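Local structure of metallo-mystery pair system four-Cys motif protein (Methylosinus trichosporium OB3b, 7L6G) at residues 259-263 and 274-278. The protein binds copper at a site that includes an oxidatively modified aromatic side chain, and also binds calcium. Coordinates in Å, arbitrary orientation, origin at the centre of the assembly. Numbering follows the deposited sequence.
Sequences LGLNL and GKPSR
An isolated antiparallel beta bridge, mainly of backbone, closes off ten irregular residues within the connection between helix 252-259 and strand 285-289, illustrating how loop segments keep register without a sheet. The helix ends in a Schellman motif whose C-prime residue is Gly260 (phi/psi 90/20); Leu261 and Asn262 then extend. Opposite, Gly274 (83/16) leads into extended Lys275 and Pro276; the directions CA 260 to 263 and CA 274 to 278 lie 149° apart, roughly antiparallel. Leu261 faces Pro276, CA to CA 4.4 Å. Flanking this pair, Ser277 N donates to Gly260 O (3.0 Å) and Asn262 N to Lys275 O (3.0 Å); beyond them Gly274 N hydrogen-bonds to Asn262 O (2.7 Å). Ser277 OG (chi1 p) adds a weak 3.4 Å bond to Gly260 O. Leu261 CD2 (rotamer mt) lies 4.3 Å from Pro276 CD, and both side chains touch Phe206. Pro276 sits in a non-hydrogen-bonded position, where its missing amide hydrogen costs no bond; main-chain N-H...O bonds hold the register, and side-chain identity matters chiefly at positive-phi Gly260 and Gly274.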
ATOM      1  N   LEU E 259       2.383   1.848 -24.593  1.00 40.61           N
ATOM      2  CA  LEU E 259       3.601   2.390 -24.006  1.00 45.87           C
ATOM      3  C   LEU E 259       4.522   2.994 -25.055  1.00 44.96           C
ATOM      4  O   LEU E 259       5.315   3.884 -24.736  1.00 43.90           O
ATOM      5  CB  LEU E 259       4.353   1.299 -23.245  1.00 38.49           C
ATOM      6  CG  LEU E 259       3.762   0.814 -21.925  1.00 36.32           C
ATOM      7  CD1 LEU E 259       4.377  -0.523 -21.558  1.00 41.56           C
ATOM      8  CD2 LEU E 259       3.997   1.837 -20.827  1.00 32.75           C
ATOM      9  N   GLY E 260       4.434   2.528 -26.297  1.00 45.38           N
ATOM     10  CA  GLY E 260       5.379   2.921 -27.319  1.00 50.52           C
ATOM     11  C   GLY E 260       6.592   2.029 -27.425  1.00 54.26           C
ATOM     12  O   GLY E 260       7.612   2.456 -27.978  1.00 55.57           O
ATOM     13  N   LEU E 261       6.517   0.806 -26.911  1.00 44.52           N
ATOM     14  CA  LEU E 261       7.625  -0.134 -26.926  1.00 43.94           C
ATOM     15  C   LEU E 261       7.321  -1.295 -27.863  1.00 43.68           C
ATOM     16  O   LEU E 261       6.174  -1.731 -27.991  1.00 48.26           O
ATOM     17  CB  LEU E 261       7.904  -0.680 -25.522  1.00 45.00           C
ATOM     18  CG  LEU E 261       8.682   0.204 -24.550  1.00 41.86           C
ATOM     19  CD1 LEU E 261       8.600  -0.363 -23.141  1.00 33.83           C
ATOM     20  CD2 LEU E 261      10.130   0.340 -24.996  1.00 38.07           C
ATOM     21  N   ASN E 262       8.364  -1.789 -28.523  1.00 43.22           N
ATOM     22  CA  ASN E 262       8.281  -3.064 -29.220  1.00 47.39           C
ATOM     23  C   ASN E 262       8.361  -4.179 -28.186  1.00 45.61           C
ATOM     24  O   ASN E 262       9.360  -4.289 -27.466  1.00 50.89           O
ATOM     25  CB  ASN E 262       9.408  -3.207 -30.242  1.00 37.10           C
ATOM     26  CG  ASN E 262       9.343  -2.166 -31.341  1.00 39.37           C
ATOM     27  OD1 ASN E 262      10.247  -1.344 -31.484  1.00 48.58           O
ATOM     28  ND2 ASN E 262       8.274  -2.198 -32.129  1.00 42.29           N
ATOM     29  N   LEU E 263       7.312  -4.994 -28.090  1.00 41.34           N
ATOM     30  CA  LEU E 263       7.383  -6.147 -27.202  1.00 51.63           C
ATOM     31  C   LEU E 263       8.375  -7.149 -27.777  1.00 57.33           C
ATOM     32  O   LEU E 263       9.456  -7.354 -27.217  1.00 60.05           O
ATOM     33  CB  LEU E 263       6.009  -6.787 -27.005  1.00 46.19           C
ATOM     34  CG  LEU E 263       6.020  -8.073 -26.172  1.00 42.97           C
ATOM     35  CD1 LEU E 263       6.345  -7.776 -24.712  1.00 31.58           C
ATOM     36  CD2 LEU E 263       4.691  -8.802 -26.288  1.00 43.13           C
ATOM     37  N   GLY E 274      12.028  -4.669 -27.075  1.00 51.09           N
ATOM     38  CA  GLY E 274      12.353  -3.976 -25.845  1.00 51.03           C
ATOM     39  C   GLY E 274      12.878  -2.571 -26.017  1.00 42.15           C
ATOM     40  O   GLY E 274      13.457  -2.020 -25.076  1.00 38.57           O
ATOM     41  N   LYS E 275      12.693  -1.971 -27.183  1.00 39.95           N
ATOM     42  CA  LYS E 275      13.154  -0.627 -27.482  1.00 40.86           C
ATOM     43  C   LYS E 275      12.001   0.181 -28.056  1.00 42.93           C
ATOM     44  O   LYS E 275      11.018  -0.389 -28.541  1.00 47.91           O
ATOM     45  CB  LYS E 275      14.335  -0.658 -28.463  1.00 44.97           C
ATOM     46  CG  LYS E 275      15.663  -1.002 -27.798  1.00 51.24           C
ATOM     47  CD  LYS E 275      16.838  -0.769 -28.731  1.00 70.80           C
ATOM     48  CE  LYS E 275      16.806  -1.728 -29.908  1.00 77.79           C
ATOM     49  NZ  LYS E 275      17.828  -1.379 -30.934  1.00 80.27           N
ATOM     50  N   PRO E 276      12.077   1.512 -27.995  1.00 44.12           N
ATOM     51  CA  PRO E 276      10.947   2.333 -28.453  1.00 45.70           C
ATOM     52  C   PRO E 276      10.688   2.184 -29.946  1.00 48.38           C
ATOM     53  O   PRO E 276      11.615   2.131 -30.757  1.00 57.72           O
ATOM     54  CB  PRO E 276      11.382   3.762 -28.105  1.00 48.88           C
ATOM     55  CG  PRO E 276      12.407   3.600 -27.032  1.00 40.38           C
ATOM     56  CD  PRO E 276      13.121   2.326 -27.347  1.00 43.68           C
ATOM     57  N   SER E 277       9.401   2.122 -30.300  1.00 47.57           N
ATOM     58  CA  SER E 277       8.990   2.066 -31.699  1.00 54.66           C
ATOM     59  C   SER E 277       8.990   3.437 -32.364  1.00 51.41           C
ATOM     60  O   SER E 277       9.076   3.515 -33.595  1.00 53.90           O
ATOM     61  CB  SER E 277       7.601   1.434 -31.814  1.00 58.11           C
ATOM     62  OG  SER E 277       6.612   2.267 -31.234  1.00 65.34           O
ATOM     63  N   ARG E 278       8.869   4.508 -31.580  1.00 56.27           N
ATOM     64  CA  ARG E 278       9.096   5.872 -32.059  1.00 50.66           C
ATOM     65  C   ARG E 278       9.722   6.639 -30.912  1.00 45.04           C
ATOM     66  O   ARG E 278       9.016   7.193 -30.057  1.00 56.06           O
ATOM     67  CB  ARG E 278       7.813   6.555 -32.530  1.00 59.67           C
ATOM     68  CG  ARG E 278       8.058   7.898 -33.234  1.00 62.12           C
ATOM     69  CD  ARG E 278       6.938   8.158 -34.210  1.00 68.78           C
ATOM     70  NE  ARG E 278       7.273   7.474 -35.446  1.00 86.73           N
ATOM     71  CZ  ARG E 278       6.558   6.457 -35.940  1.00 94.31           C
ATOM     72  NH1 ARG E 278       5.501   6.026 -35.316  1.00 92.74           N
ATOM     73  NH2 ARG E 278       6.966   5.903 -37.095  1.00 94.45           N
TER